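Local coordinates for protein L-methionine gamma-lyase (Fusobacterium nucleatum subsp. nucleatum, PDB 6LXU) that belongs to the Cys/Met metabolism family of PLP-dependent enzymes and carries pyridoxal phosphate covalently bound to a lysine side chain, at residues N145-N150 against S173-T178; V167-L172 against L199-D204. All coordinates share one frame; numbering follows the deposited sequence.

Contact 1. Residues N145-N150 against S173-T178; sequences NAMKKN and SKIAHT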
# COMPACT_ATOMS: atom_id res chain seq x y z
N ASN A 145 33.30 -19.53 -32.32
CA ASN A 145 34.25 -20.56 -31.86
C ASN A 145 33.84 -21.21 -30.53
O ASN A 145 34.21 -22.35 -30.28
CB ASN A 145 35.67 -19.98 -31.73
CG ASN A 145 36.29 -19.64 -33.08
OD1 ASN A 145 35.84 -20.10 -34.13
ND2 ASN A 145 37.33 -18.82 -33.04
N ALA A 146 33.08 -20.50 -29.69
CA ALA A 146 32.60 -21.03 -28.40
C ALA A 146 31.37 -21.92 -28.51
O ALA A 146 31.07 -22.67 -27.57
CB ALA A 146 32.31 -19.88 -27.44
N MET A 147 30.63 -21.85 -29.62
CA MET A 147 29.42 -22.66 -29.80
C MET A 147 29.74 -24.15 -29.78
O MET A 147 30.74 -24.58 -30.38
CB MET A 147 28.71 -22.31 -31.12
CG MET A 147 28.03 -20.94 -31.14
SD MET A 147 26.68 -20.73 -29.97
CE MET A 147 25.53 -21.98 -30.54
N LYS A 148 28.92 -24.92 -29.08
CA LYS A 148 29.04 -26.38 -29.03
C LYS A 148 27.69 -27.00 -29.28
O LYS A 148 26.65 -26.33 -29.20
CB LYS A 148 29.58 -26.83 -27.67
CG LYS A 148 30.93 -26.24 -27.34
CD LYS A 148 31.66 -27.03 -26.27
CE LYS A 148 30.96 -26.94 -24.93
NZ LYS A 148 31.65 -27.75 -23.91
N LYS A 149 27.67 -28.30 -29.56
CA LYS A 149 26.43 -29.01 -29.78
C LYS A 149 25.45 -28.87 -28.60
O LYS A 149 24.25 -28.80 -28.81
CB LYS A 149 26.68 -30.49 -30.05
CG LYS A 149 25.45 -31.25 -30.51
CD LYS A 149 25.78 -32.69 -30.85
CE LYS A 149 24.61 -33.37 -31.54
NZ LYS A 149 24.42 -32.90 -32.95
N ASN A 150 25.99 -28.86 -27.39
CA ASN A 150 25.18 -28.76 -26.17
C ASN A 150 24.99 -27.32 -25.66
O ASN A 150 24.51 -27.14 -24.54
CB ASN A 150 25.75 -29.66 -25.05
CG ASN A 150 27.11 -29.22 -24.58
OD1 ASN A 150 27.93 -28.77 -25.38
ND2 ASN A 150 27.37 -29.33 -23.29
N SER A 173 22.57 -13.34 -32.52
CA SER A 173 21.46 -14.27 -32.55
C SER A 173 21.56 -15.21 -33.75
O SER A 173 21.24 -16.38 -33.62
CB SER A 173 20.12 -13.56 -32.57
OG SER A 173 19.91 -12.84 -31.34
N LYS A 174 22.00 -14.69 -34.90
CA LYS A 174 22.22 -15.56 -36.08
C LYS A 174 23.27 -16.61 -35.80
O LYS A 174 23.09 -17.78 -36.18
CB LYS A 174 22.60 -14.72 -37.30
CG LYS A 174 21.42 -13.96 -37.84
CD LYS A 174 21.86 -13.01 -38.92
CE LYS A 174 20.69 -12.25 -39.47
NZ LYS A 174 21.14 -11.24 -40.44
N ILE A 175 24.35 -16.23 -35.12
CA ILE A 175 25.40 -17.20 -34.76
C ILE A 175 24.85 -18.25 -33.81
O ILE A 175 25.04 -19.45 -34.01
CB ILE A 175 26.61 -16.49 -34.14
CG1 ILE A 175 27.29 -15.63 -35.21
CG2 ILE A 175 27.61 -17.49 -33.54
CD1 ILE A 175 28.24 -14.60 -34.67
N ALA A 176 24.16 -17.81 -32.76
CA ALA A 176 23.57 -18.75 -31.80
C ALA A 176 22.62 -19.75 -32.46
O ALA A 176 22.64 -20.94 -32.14
CB ALA A 176 22.83 -17.98 -30.72
N HIS A 177 21.81 -19.24 -33.38
CA HIS A 177 20.77 -20.04 -34.00
C HIS A 177 21.27 -21.01 -35.08
O HIS A 177 20.47 -21.79 -35.60
CB HIS A 177 19.66 -19.14 -34.53
CG HIS A 177 18.83 -18.54 -33.44
ND1 HIS A 177 18.26 -17.29 -33.54
CD2 HIS A 177 18.49 -19.02 -32.21
CE1 HIS A 177 17.59 -17.04 -32.42
NE2 HIS A 177 17.71 -18.06 -31.61
N THR A 178 22.57 -21.03 -35.34
CA THR A 178 23.15 -22.12 -36.13
C THR A 178 23.01 -23.46 -35.40
O THR A 178 23.05 -24.51 -36.04
CB THR A 178 24.63 -21.89 -36.48
OG1 THR A 178 25.42 -21.80 -35.29
CG2 THR A 178 24.82 -20.64 -37.32
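Met147 lays its thioether end on Ala176, with its CG against Ile175, an instance of how one bent thioether chain can join the end of one helix, 140-146, to the last turn of another, 169-176. Helix 140-146 has just finished, and Met147 is the first residue to leave helical geometry. Its CG stands beside the backbone N, anti to the carbonyl carbon (chi1 -70°), and two further turns of the same sense, at chi2 (-64°) and chi3 (-62°), curl the chain instead of letting it run straight. The curl divides the contact among three atoms. Near the root, CG meets the CG2 branch of Ile175 at 4.2 Å. Further out, SD lies 4.1 Å from Ala176 CA, and the terminal methyl CE comes to 3.5 Å from the backbone oxygen Ala176 O. The methyl of Ala176 itself points away from segment 145-150 and touches Val184 of strand 183-187, so that the methionine packs on the backbone of this residue. Ile175 has a second task, resting on Leu140, Val143 and Lys144 of helix 140-146. Its carbonyl oxygen is gripped twice by one residue: Thr178 OG1 donates to Ile175 O at 2.7 Å, nearly in line with the C=O bond, and Thr178 N donates to the same oxygen at 3.2 Å. The Met147 side chain also touches Asn179, and Asn179 ND2 is hydrogen-bonded to Lys149 O. Through one methionine, the loop leaving helix 140-146 thus packs on the C-terminal turn of helix 169-176, beside the central, mostly parallel sheet of the large domain in fold-type I PLP-dependent enzymes.

Contact 2. Residues V167-L172 against L199-D204; sequences VDLEAL and LKLGVD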
# COMPACT_ATOMS: atom_id res chain seq x y z
N VAL A 167 27.07 -4.74 -28.01
CA VAL A 167 27.21 -5.96 -28.82
C VAL A 167 26.02 -6.06 -29.76
O VAL A 167 24.95 -5.51 -29.48
CB VAL A 167 27.42 -7.24 -27.98
CG1 VAL A 167 28.56 -7.05 -26.99
CG2 VAL A 167 26.15 -7.66 -27.26
N ASP A 168 26.23 -6.74 -30.89
CA ASP A 168 25.27 -6.75 -31.99
C ASP A 168 24.28 -7.88 -31.81
O ASP A 168 24.59 -9.04 -32.09
CB ASP A 168 26.03 -6.89 -33.31
CG ASP A 168 25.17 -6.64 -34.54
OD1 ASP A 168 24.00 -7.07 -34.55
OD2 ASP A 168 25.69 -6.04 -35.51
N LEU A 169 23.08 -7.56 -31.34
CA LEU A 169 22.10 -8.58 -30.99
C LEU A 169 21.66 -9.42 -32.18
O LEU A 169 21.51 -10.63 -32.06
CB LEU A 169 20.90 -7.95 -30.31
CG LEU A 169 21.20 -7.27 -28.96
CD1 LEU A 169 19.91 -6.70 -28.40
CD2 LEU A 169 21.81 -8.27 -27.98
N GLU A 170 21.38 -8.76 -33.31
CA GLU A 170 20.94 -9.49 -34.50
C GLU A 170 22.02 -10.45 -34.99
O GLU A 170 21.74 -11.61 -35.30
CB GLU A 170 20.53 -8.52 -35.60
CG GLU A 170 20.00 -9.25 -36.82
CD GLU A 170 19.61 -8.37 -37.97
OE1 GLU A 170 19.55 -7.13 -37.83
OE2 GLU A 170 19.38 -8.96 -39.07
N ALA A 171 23.24 -9.97 -35.06
CA ALA A 171 24.35 -10.78 -35.56
C ALA A 171 24.64 -11.95 -34.63
O ALA A 171 24.81 -13.10 -35.08
CB ALA A 171 25.58 -9.93 -35.74
N LEU A 172 24.66 -11.68 -33.32
CA LEU A 172 24.91 -12.75 -32.35
C LEU A 172 23.81 -13.78 -32.34
O LEU A 172 24.07 -14.97 -32.17
CB LEU A 172 25.10 -12.15 -30.95
CG LEU A 172 26.41 -11.38 -30.77
CD1 LEU A 172 26.36 -10.47 -29.56
CD2 LEU A 172 27.57 -12.36 -30.66
N LEU A 199 13.50 -8.83 -29.37
CA LEU A 199 12.73 -9.88 -30.04
C LEU A 199 12.58 -9.60 -31.54
O LEU A 199 12.54 -10.54 -32.34
CB LEU A 199 11.35 -10.04 -29.41
CG LEU A 199 11.36 -10.42 -27.92
CD1 LEU A 199 9.94 -10.50 -27.40
CD2 LEU A 199 12.10 -11.72 -27.64
N LYS A 200 12.57 -8.33 -31.92
CA LYS A 200 12.48 -7.96 -33.34
C LYS A 200 13.77 -8.24 -34.10
O LYS A 200 13.77 -8.19 -35.34
CB LYS A 200 12.05 -6.50 -33.47
CG LYS A 200 10.72 -6.22 -32.79
CD LYS A 200 10.22 -4.81 -33.03
CE LYS A 200 9.63 -4.64 -34.42
NZ LYS A 200 8.90 -3.36 -34.55
N LEU A 201 14.85 -8.52 -33.38
CA LEU A 201 16.16 -8.82 -33.95
C LEU A 201 16.48 -10.32 -33.95
O LEU A 201 17.58 -10.70 -34.31
CB LEU A 201 17.24 -8.05 -33.18
CG LEU A 201 16.99 -6.54 -33.11
CD1 LEU A 201 18.07 -5.88 -32.27
CD2 LEU A 201 16.93 -5.89 -34.49
N GLY A 202 15.52 -11.15 -33.56
CA GLY A 202 15.68 -12.60 -33.55
C GLY A 202 16.00 -13.21 -32.20
O GLY A 202 16.21 -14.41 -32.11
N VAL A 203 16.03 -12.41 -31.13
CA VAL A 203 16.27 -12.93 -29.78
C VAL A 203 15.06 -13.75 -29.33
O VAL A 203 13.94 -13.45 -29.71
CB VAL A 203 16.56 -11.74 -28.84
CG1 VAL A 203 16.55 -12.12 -27.36
CG2 VAL A 203 17.87 -11.09 -29.24
N ASP A 204 15.29 -14.80 -28.53
CA ASP A 204 14.19 -15.64 -28.07
C ASP A 204 13.50 -15.13 -26.80
O ASP A 204 12.29 -15.24 -26.69
CB ASP A 204 14.69 -17.05 -27.82
CG ASP A 204 15.21 -17.69 -29.08
OD1 ASP A 204 14.38 -18.05 -29.94
OD2 ASP A 204 16.44 -17.81 -29.21
O HOH W 1 19.00 -12.62 -35.69
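Helix 169-176 is the helix of a beta-alpha-beta unit with strands 151-157 and 183-187, and its first turn packs on a separate segment, the one leading into strand 205-209, which lies beside 183-187 in the sheet. Leu169 and Glu170 here meet Leu201 and Val203. Asp168 is the N-cap of the helix: its OD1 accepts from Ala171 N at 3.0 Å, with the donor well above the carboxylate plane, 54° out of it. Leu169 faces the loop and offers its CB to two branches, Leu201 CD1 at 4.0 Å and Val203 CG2 at 4.5 Å, while the leucine also packs on Val186 of the sheet. Glu170 lies alongside Leu201, the two CB atoms 4.1 Å apart. Its CG is anti to the backbone N (chi1 -177°), which carries the extended chain past Leu201 O; its OE2 forms a salt bridge with Lys174 NZ. The backbones themselves come close enough for a CA-H...O contact, Glu170 CA to Leu201 O at 3.6 Å, with 154° at the hydrogen. No direct hydrogen bond joins the segments; instead one water donates to both carbonyl oxygens, Glu170 O at 2.9 Å and Leu201 O at 2.8 Å.

Overall arrangement
Helix 169-176 is common to both contacts, which use its successive halves and whose centres lie about 13 Å apart. Along the chain the segments alternate: 145-150, 167-172, 173-178, then 199-204. The helix connects strands 151-157 and 183-187; contact 1 joins it to the turn between helix 140-146 and strand 151-157, and contact 2 to the segment entering strand 205-209, all three being strands of the same seven-stranded sheet. The contacts also touch each other: His177 NE2 probably hydrogen-bonds Asp204 OD2 at 2.7 Å, and Asp204 additionally pairs with Arg228. No other subunit touches these segments, so this packing belongs to the fold of the single chain.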